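Local coordinates for protein N-(5'-phosphoribosyl)anthranilate isomerase (Jonesia denitrificans, PDB 4WUI) that probably catalyses the isomerisation of N-(5-phospho-beta-D-ribosyl)anthranilate to 1-(2-carboxyphenylamino)-1-deoxy-D-ribulose 5-phosphate, the third step from chorismate to tryptophan, at residues F30-T35 against P43-L48; V61-P66 against Q83-Y88; V103-S108 against G118-E123. One frame throughout, in Å; residues are numbered along the deposited sequence. Where two conformers were deposited one is given.

Contact 1: residues F30-T35 against P43-L48; sequences FVHAPT and PHISTL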
loop_
_atom_site.group_PDB
_atom_site.type_symbol
_atom_site.label_atom_id
_atom_site.label_comp_id
_atom_site.label_asym_id
_atom_site.label_seq_id
_atom_site.Cartn_x
_atom_site.Cartn_y
_atom_site.Cartn_z
ATOM N N PHE A 30 2.805 7.545 2.209
ATOM C CA PHE A 30 2.586 8.993 2.130
ATOM C C PHE A 30 2.305 9.311 0.672
ATOM O O PHE A 30 3.161 9.073 -0.197
ATOM C CB PHE A 30 3.822 9.744 2.626
ATOM C CG PHE A 30 4.163 9.454 4.063
ATOM C CD1 PHE A 30 3.251 9.723 5.088
ATOM C CD2 PHE A 30 5.393 8.921 4.420
ATOM C CE1 PHE A 30 3.577 9.445 6.414
ATOM C CE2 PHE A 30 5.686 8.646 5.763
ATOM C CZ PHE A 30 4.781 8.915 6.738
ATOM N N VAL A 31 1.106 9.804 0.406
ATOM C CA VAL A 31 0.648 10.033 -0.948
ATOM C C VAL A 31 1.019 11.426 -1.428
ATOM O O VAL A 31 0.754 12.419 -0.754
ATOM C CB VAL A 31 -0.869 9.818 -1.027
ATOM C CG1 VAL A 31 -1.456 10.286 -2.363
ATOM C CG2 VAL A 31 -1.210 8.376 -0.751
ATOM N N HIS A 32 1.631 11.485 -2.611
ATOM C CA HIS A 32 1.900 12.708 -3.309
ATOM C C HIS A 32 1.217 12.576 -4.652
ATOM O O HIS A 32 1.696 11.864 -5.529
ATOM C CB HIS A 32 3.395 12.923 -3.490
ATOM C CG HIS A 32 3.727 14.201 -4.169
ATOM N ND1 HIS A 32 3.672 15.437 -3.552
ATOM C CD2 HIS A 32 4.137 14.426 -5.429
ATOM C CE1 HIS A 32 4.015 16.372 -4.416
ATOM N NE2 HIS A 32 4.299 15.785 -5.563
ATOM N N ALA A 33 0.040 13.183 -4.748
ATOM C CA ALA A 33 -0.884 12.986 -5.883
ATOM C C ALA A 33 -1.941 14.058 -5.712
ATOM O O ALA A 33 -2.866 13.899 -4.926
ATOM C CB ALA A 33 -1.524 11.610 -5.854
ATOM N N PRO A 34 -1.784 15.195 -6.403
ATOM C CA PRO A 34 -2.688 16.337 -6.193
ATOM C C PRO A 34 -4.165 16.062 -6.429
ATOM O O PRO A 34 -5.005 16.872 -6.043
ATOM C CB PRO A 34 -2.163 17.381 -7.188
ATOM C CG PRO A 34 -0.716 17.084 -7.290
ATOM C CD PRO A 34 -0.644 15.583 -7.270
ATOM N N THR A 35 -4.495 14.980 -7.103
ATOM C CA THR A 35 -5.883 14.590 -7.311
ATOM C C THR A 35 -6.480 13.806 -6.149
ATOM O O THR A 35 -7.661 13.464 -6.215
ATOM C CB THR A 35 -6.039 13.748 -8.610
ATOM O OG1 THR A 35 -5.239 12.571 -8.521
ATOM C CG2 THR A 35 -5.592 14.553 -9.811
ATOM N N PRO A 43 7.498 19.192 1.551
ATOM C CA PRO A 43 7.984 19.486 2.904
ATOM C C PRO A 43 7.271 18.659 3.961
ATOM O O PRO A 43 7.861 18.284 4.984
ATOM C CB PRO A 43 7.699 21.000 3.047
ATOM C CG PRO A 43 7.680 21.523 1.703
ATOM C CD PRO A 43 7.075 20.433 0.853
ATOM N N HIS A 44 5.984 18.414 3.761
ATOM C CA HIS A 44 5.220 17.657 4.744
ATOM C C HIS A 44 5.606 16.182 4.713
ATOM O O HIS A 44 5.740 15.548 5.769
ATOM C CB HIS A 44 3.731 17.880 4.520
ATOM C CG HIS A 44 2.902 17.532 5.708
ATOM N ND1 HIS A 44 1.526 17.609 5.705
ATOM C CD2 HIS A 44 3.262 17.169 6.961
ATOM C CE1 HIS A 44 1.075 17.288 6.906
ATOM N NE2 HIS A 44 2.110 17.005 7.685
ATOM N N ILE A 45 5.772 15.617 3.531
ATOM C CA ILE A 45 6.235 14.227 3.453
ATOM C C ILE A 45 7.604 14.092 4.139
ATOM O O ILE A 45 7.859 13.113 4.827
ATOM C CB ILE A 45 6.312 13.725 2.010
ATOM C CG1 ILE A 45 4.931 13.774 1.367
ATOM C CG2 ILE A 45 6.887 12.304 1.952
ATOM C CD1 ILE A 45 4.907 13.541 -0.140
ATOM N N SER A 46 8.490 15.055 3.940
ATOM C CA SER A 46 9.796 14.987 4.551
ATOM C C SER A 46 9.674 14.943 6.077
ATOM O O SER A 46 10.264 14.062 6.725
ATOM C CB SER A 46 10.628 16.165 4.099
ATOM O OG SER A 46 10.948 16.056 2.723
ATOM N N THR A 47 8.922 15.850 6.687
ATOM C CA THR A 47 8.860 15.813 8.141
ATOM C C THR A 47 8.172 14.545 8.643
ATOM O O THR A 47 8.641 13.932 9.617
ATOM C CB THR A 47 8.215 17.041 8.777
ATOM O OG1 THR A 47 6.835 17.064 8.426
ATOM C CG2 THR A 47 8.905 18.337 8.375
ATOM N N LEU A 48 7.104 14.127 7.985
ATOM C CA LEU A 48 6.393 12.930 8.427
ATOM C C LEU A 48 7.313 11.705 8.377
ATOM O O LEU A 48 7.373 10.895 9.315
ATOM C CB LEU A 48 5.171 12.688 7.552
ATOM C CG LEU A 48 3.953 13.575 7.842
ATOM C CD1 LEU A 48 3.003 13.587 6.656
ATOM C CD2 LEU A 48 3.226 13.176 9.113
#
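Phe30 and His32 meet Ile45 and Leu48 in an apolar contact that seats helix 42-50 against strand 27-32. The axes of residues 30-32 and 43-48 run nearly antiparallel, at 166°, and approach to 9.5 Å, with no hydrogen bond between the segments; 241 Å² of surface is buried between them. Phe30 can be followed outward. Its CB lies 4.0 Å from Ile45 CG2. CG is anti to the carbonyl carbon (chi1 -61°); beyond it CD1 has Leu48 CD1 as its neighbour. CE1 is 3.8 Å from Leu48 CB, and CZ touches the same carbon from the next ring position. Leu48 CB stands over the ring face, 4.2 Å from the centroid and 27° off the normal, which meets the geometry of a CH-pi contact. One turn earlier on the helix, Ile45 reaches His32: its CD1 comes within 3.7 Å of His32 CB, the two side chains crossing at about a right angle. The imidazole itself is held by polar partners elsewhere: ND1 bonds to Leu40 O and NE2 to a bound citrate. Ile17 of helix 14-22 also touches both Phe30 and Leu48, so the ring lies where two helices cover the strand. Such packing of a helix antiparallel to the strand it follows is characteristic of the beta-alpha-beta units of a (beta/alpha)8 barrel.

Contact 2: residues V61-P66 against Q83-Y88; sequences VVATTP and QLHGQY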
loop_
_atom_site.group_PDB
_atom_site.type_symbol
_atom_site.label_atom_id
_atom_site.label_comp_id
_atom_site.label_asym_id
_atom_site.label_seq_id
_atom_site.Cartn_x
_atom_site.Cartn_y
_atom_site.Cartn_z
ATOM N N VAL A 61 4.076 7.394 -2.389
ATOM C CA VAL A 61 3.106 6.890 -3.352
ATOM C C VAL A 61 2.760 7.992 -4.340
ATOM O O VAL A 61 2.254 9.039 -3.937
ATOM C CB VAL A 61 1.832 6.391 -2.623
ATOM C CG1 VAL A 61 0.831 5.873 -3.597
ATOM C CG2 VAL A 61 2.172 5.353 -1.569
ATOM N N VAL A 62 3.072 7.787 -5.621
ATOM C CA VAL A 62 2.819 8.768 -6.660
ATOM C C VAL A 62 1.921 8.198 -7.749
ATOM O O VAL A 62 1.786 6.982 -7.916
ATOM C CB VAL A 62 4.139 9.295 -7.284
ATOM C CG1 VAL A 62 4.913 10.107 -6.269
ATOM C CG2 VAL A 62 4.995 8.134 -7.807
ATOM N N ALA A 63 1.319 9.098 -8.509
ATOM C CA ALA A 63 0.370 8.736 -9.556
ATOM C C ALA A 63 0.582 9.495 -10.862
ATOM O O ALA A 63 0.532 8.899 -11.933
ATOM C CB ALA A 63 -1.064 8.947 -9.064
ATOM N N THR A 64 0.791 10.813 -10.778
ATOM C CA THR A 64 0.801 11.705 -11.928
ATOM C C THR A 64 2.097 12.511 -12.011
ATOM O O THR A 64 2.239 13.380 -12.858
ATOM C CB THR A 64 -0.433 12.669 -11.876
ATOM O OG1 THR A 64 -0.482 13.314 -10.611
ATOM C CG2 THR A 64 -1.716 11.888 -12.124
ATOM N N THR A 65 3.037 12.257 -11.121
ATOM C CA THR A 65 4.302 12.979 -11.058
ATOM C C THR A 65 5.250 12.412 -12.129
ATOM O O THR A 65 5.487 11.219 -12.162
ATOM C CB THR A 65 4.918 12.833 -9.662
ATOM O OG1 THR A 65 4.006 13.312 -8.657
ATOM C CG2 THR A 65 6.246 13.551 -9.557
ATOM N N PRO A 66 5.825 13.254 -13.006
ATOM C CA PRO A 66 6.798 12.738 -13.981
ATOM C C PRO A 66 7.852 11.898 -13.277
ATOM O O PRO A 66 8.326 12.275 -12.206
ATOM C CB PRO A 66 7.405 14.004 -14.578
ATOM C CG PRO A 66 6.300 15.032 -14.454
ATOM C CD PRO A 66 5.601 14.708 -13.160
ATOM N N GLN A 83 6.493 3.854 -4.617
ATOM C CA GLN A 83 5.374 3.103 -5.138
ATOM C C GLN A 83 4.708 3.889 -6.273
ATOM O O GLN A 83 4.275 5.031 -6.072
ATOM C CB GLN A 83 4.337 2.791 -4.039
ATOM C CG GLN A 83 3.122 2.069 -4.535
ATOM C CD GLN A 83 2.076 1.855 -3.472
ATOM O OE1 GLN A 83 2.394 1.492 -2.341
ATOM N NE2 GLN A 83 0.818 2.076 -3.823
ATOM N N LEU A 84 4.618 3.264 -7.447
ATOM C CA LEU A 84 4.090 3.871 -8.651
ATOM C C LEU A 84 2.692 3.333 -8.919
ATOM O O LEU A 84 2.482 2.125 -9.048
ATOM C CB LEU A 84 4.996 3.513 -9.836
ATOM C CG LEU A 84 6.441 3.933 -9.684
ATOM C CD1 LEU A 84 7.273 3.421 -10.853
ATOM C CD2 LEU A 84 6.571 5.423 -9.510
ATOM N N HIS A 85 1.731 4.239 -9.045
ATOM C CA HIS A 85 0.387 3.824 -9.390
ATOM C C HIS A 85 0.305 3.341 -10.847
ATOM O O HIS A 85 1.263 3.430 -11.626
ATOM C CB HIS A 85 -0.554 4.979 -9.165
ATOM C CG HIS A 85 -1.963 4.579 -8.867
ATOM N ND1 HIS A 85 -3.033 4.934 -9.667
ATOM C CD2 HIS A 85 -2.490 3.906 -7.813
ATOM C CE1 HIS A 85 -4.155 4.483 -9.130
ATOM N NE2 HIS A 85 -3.852 3.849 -8.006
ATOM N N GLY A 86 -0.854 2.827 -11.228
ATOM C CA GLY A 86 -0.998 2.141 -12.499
ATOM C C GLY A 86 -0.919 3.009 -13.747
ATOM O O GLY A 86 -0.773 2.467 -14.854
ATOM N N GLN A 87 -0.968 4.328 -13.592
ATOM C CA GLN A 87 -0.795 5.226 -14.728
ATOM C C GLN A 87 0.588 5.130 -15.333
ATOM O O GLN A 87 0.768 5.467 -16.484
ATOM C CB GLN A 87 -1.069 6.723 -14.360
ATOM C CG GLN A 87 -2.486 7.103 -13.971
ATOM C CD GLN A 87 -2.692 7.052 -12.480
ATOM O OE1 GLN A 87 -2.157 6.166 -11.800
ATOM N NE2 GLN A 87 -3.463 8.006 -11.950
ATOM N N TYR A 88 1.572 4.771 -14.524
ATOM C CA TYR A 88 2.928 4.765 -15.022
ATOM C C TYR A 88 3.116 3.659 -16.054
ATOM O O TYR A 88 2.642 2.523 -15.901
ATOM C CB TYR A 88 3.918 4.597 -13.863
ATOM C CG TYR A 88 4.020 5.850 -13.034
ATOM C CD1 TYR A 88 4.855 6.891 -13.443
ATOM C CD2 TYR A 88 3.274 6.021 -11.878
ATOM C CE1 TYR A 88 4.941 8.085 -12.726
ATOM C CE2 TYR A 88 3.356 7.200 -11.156
ATOM C CZ TYR A 88 4.186 8.215 -11.569
ATOM O OH TYR A 88 4.213 9.379 -10.814
#
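Val62 N donates to Gln83 O at 3.0 Å (N-H...O 170°) where strands 57-62 and 81-84 pair in parallel, Val61 beside Gln83 and Val62 beside Leu84. The next rung returns the bond: His85 N gives its proton to Val62 O, also at 3.0 Å, so both polar backbone atoms of Val62 are satisfied, by Gln83 on the strand and by His85 just past its end. Beyond the strand ends a side chain takes over. Tyr88 OH donates to Thr65 O at 2.6 Å, in the carbonyl plane and on a lone pair, joining the two loops. The phenol reaches across Val62 at about a right angle, and Val62 CG2 sits 3.3 Å from the hydroxyl oxygen. Leu84 CD2 lies over the centre of the Tyr88 ring and also touches Val62 CG2. On the second loop, His85 ND1 donates to Gln87 OE1 at 2.6 Å, the acceptor only 2° out of the imidazole plane; this bond fixes the ring's rotation, while Gln87 CB packs against Ala63 O. Gln83 lies alongside Val61, its chain extended, and its OE1 accepts from Lys7 NZ. The chemistry thus implies strands joined by backbone bonds and loops beyond them joined by a phenol-to-carbonyl bond, with the Thr65 hydroxyl bonded to a citrate, probably from the crystallisation liquor, which may mark a pocket.

Contact 3: residues V103-S108 against G118-E123; sequences VWRATS and GAYGEE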
loop_
_atom_site.group_PDB
_atom_site.type_symbol
_atom_site.label_atom_id
_atom_site.label_comp_id
_atom_site.label_asym_id
_atom_site.label_seq_id
_atom_site.Cartn_x
_atom_site.Cartn_y
_atom_site.Cartn_z
ATOM N N VAL A 103 11.408 -0.215 -5.598
ATOM C CA VAL A 103 10.300 0.293 -6.409
ATOM C C VAL A 103 9.170 -0.713 -6.406
ATOM O O VAL A 103 9.398 -1.910 -6.625
ATOM C CB VAL A 103 10.755 0.642 -7.837
ATOM C CG1 VAL A 103 9.578 1.050 -8.713
ATOM C CG2 VAL A 103 11.841 1.732 -7.790
ATOM N N TRP A 104 7.961 -0.241 -6.135
ATOM C CA TRP A 104 6.753 -1.058 -6.162
ATOM C C TRP A 104 5.894 -0.622 -7.345
ATOM O O TRP A 104 5.746 0.562 -7.606
ATOM C CB TRP A 104 5.977 -0.955 -4.862
ATOM C CG TRP A 104 6.674 -1.493 -3.659
ATOM C CD1 TRP A 104 7.882 -2.095 -3.586
ATOM C CD2 TRP A 104 6.143 -1.512 -2.343
ATOM N NE1 TRP A 104 8.156 -2.470 -2.306
ATOM C CE2 TRP A 104 7.096 -2.136 -1.515
ATOM C CE3 TRP A 104 4.962 -1.031 -1.785
ATOM C CZ2 TRP A 104 6.911 -2.269 -0.139
ATOM C CZ3 TRP A 104 4.781 -1.190 -0.425
ATOM C CH2 TRP A 104 5.745 -1.779 0.382
ATOM N N ARG A 105 5.358 -1.615 -8.045
ATOM C CA ARG A 105 4.480 -1.470 -9.190
ATOM C C ARG A 105 3.042 -1.722 -8.669
ATOM O O ARG A 105 2.747 -2.767 -8.152
ATOM C CB ARG A 105 4.916 -2.468 -10.341
ATOM C CG ARG A 105 4.042 -2.447 -11.587
ATOM C CD ARG A 105 4.655 -3.117 -12.783
ATOM N NE ARG A 105 4.849 -4.550 -12.641
ATOM C CZ ARG A 105 4.033 -5.497 -13.088
ATOM N NH1 ARG A 105 2.873 -5.211 -13.625
ATOM N NH2 ARG A 105 4.369 -6.754 -12.903
ATOM N N ALA A 106 2.148 -0.755 -8.722
ATOM C CA ALA A 106 0.753 -0.964 -8.411
ATOM C C ALA A 106 -0.067 -1.103 -9.699
ATOM O O ALA A 106 0.228 -0.450 -10.705
ATOM C CB ALA A 106 0.199 0.190 -7.548
ATOM N N THR A 107 -1.089 -1.966 -9.669
ATOM C CA THR A 107 -1.992 -2.148 -10.792
ATOM C C THR A 107 -3.330 -2.653 -10.304
ATOM O O THR A 107 -3.537 -2.904 -9.128
ATOM C CB THR A 107 -1.425 -3.146 -11.814
ATOM O OG1 THR A 107 -2.208 -3.116 -13.017
ATOM C CG2 THR A 107 -1.353 -4.561 -11.260
ATOM N N SER A 108 -4.267 -2.812 -11.211
ATOM C CA SER A 108 -5.544 -3.330 -10.779
ATOM C C SER A 108 -5.968 -4.413 -11.697
ATOM O O SER A 108 -5.507 -4.496 -12.812
ATOM C CB SER A 108 -6.557 -2.233 -10.765
ATOM O OG SER A 108 -6.691 -1.791 -12.081
ATOM N N GLY A 118 8.346 -8.531 -10.591
ATOM C CA GLY A 118 9.695 -8.249 -11.027
ATOM C C GLY A 118 9.844 -8.169 -12.538
ATOM O O GLY A 118 10.960 -7.954 -13.011
ATOM N N ALA A 119 8.764 -8.278 -13.292
ATOM C CA ALA A 119 8.815 -8.200 -14.738
ATOM C C ALA A 119 9.457 -6.930 -15.257
ATOM O O ALA A 119 10.069 -6.958 -16.313
ATOM C CB ALA A 119 7.426 -8.320 -15.298
ATOM N N TYR A 120 9.300 -5.815 -14.541
ATOM C CA TYR A 120 9.850 -4.527 -14.953
ATOM C C TYR A 120 10.797 -3.948 -13.913
ATOM O O TYR A 120 11.017 -2.740 -13.890
ATOM C CB TYR A 120 8.710 -3.545 -15.318
ATOM C CG TYR A 120 7.785 -4.172 -16.306
ATOM C CD1 TYR A 120 8.228 -4.520 -17.579
ATOM C CD2 TYR A 120 6.485 -4.500 -15.977
ATOM C CE1 TYR A 120 7.403 -5.170 -18.480
ATOM C CE2 TYR A 120 5.655 -5.132 -16.887
ATOM C CZ TYR A 120 6.127 -5.478 -18.125
ATOM O OH TYR A 120 5.289 -6.140 -19.016
ATOM N N GLY A 121 11.394 -4.809 -13.089
ATOM C CA GLY A 121 12.370 -4.410 -12.096
ATOM C C GLY A 121 11.825 -4.121 -10.706
ATOM O O GLY A 121 12.593 -3.871 -9.784
ATOM N N GLU A 122 10.515 -4.154 -10.538
ATOM C CA GLU A 122 9.934 -3.862 -9.232
ATOM C C GLU A 122 10.251 -4.970 -8.226
ATOM O O GLU A 122 10.391 -6.146 -8.553
ATOM C CB GLU A 122 8.445 -3.662 -9.353
ATOM C CG GLU A 122 7.644 -4.898 -9.608
ATOM C CD GLU A 122 7.567 -5.364 -11.053
ATOM O OE1 GLU A 122 8.228 -4.833 -11.975
ATOM O OE2 GLU A 122 6.789 -6.333 -11.279
ATOM N N GLU A 123 10.328 -4.562 -6.968
ATOM C CA GLU A 123 10.486 -5.430 -5.831
ATOM C C GLU A 123 9.206 -6.182 -5.472
ATOM O O GLU A 123 9.241 -7.290 -4.936
ATOM C CB GLU A 123 10.847 -4.497 -4.634
ATOM C CG GLU A 123 10.996 -5.155 -3.312
ATOM C CD GLU A 123 11.350 -4.103 -2.283
ATOM O OE1 GLU A 123 12.505 -3.670 -2.271
ATOM O OE2 GLU A 123 10.500 -3.726 -1.459
HETATM O O HOH W 1 12.838 -2.421 -7.135
#
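A buried salt bridge and two further hydrogen bonds join strand 103-108 to the loop leading into strand 124-128, where residues 118-121 form a type I beta turn. Arg105 grips Glu122 side-on: NE at 3.0 Å and NH2 at 2.9 Å both donate to Glu122 OE2, from the same face of the carboxylate, whose plane stands 80° from the guanidinium. Glu122 CG takes the crowded position between backbone N and carbonyl carbon (chi1 72°), and the chain bends again at chi2. Its OE1 accepts from Tyr120 N at 2.9 Å, so the carboxylate also braces the turn. Tyr120 CD2 lies over the guanidinium, 3.7 Å from Arg105 NE. An alanine at Glu122 would probably leave the Arg105 charge without this mate and Tyr120 N without its acceptor. Further on, Glu123 N donates to Val103 O at 2.8 Å, and Trp104 NE1 to Glu123 OE2, also at 2.8 Å and almost straight at 179°. Glu123 OE2 also forms a salt bridge with Arg102. The contact thus lies on a barrel strand flanked by strands 81-84 and 124-128, with helix 90-99 covering Val103, Arg105 and Tyr120.

In the fold
The three contacts follow one another in series along the chain, each closing before the next opens, and all reach the same eight-stranded parallel barrel. Contact 1 and contact 2 have centres about 13 Å apart and meet through neighbouring strands 27-32 and 57-62, with probable backbone hydrogen bonds between them. Contacts 2 and 3, about 11 Å apart between centres, are joined in the same way by strands 81-84 and 103-108. Contacts 1 and 3 do not touch, their nearest atoms being about 9 Å apart. Together they follow four consecutive barrel strands, and a citrate, probably from the crystallisation liquor, bonds His32 and Thr65 and may mark a pocket at that side of the barrel.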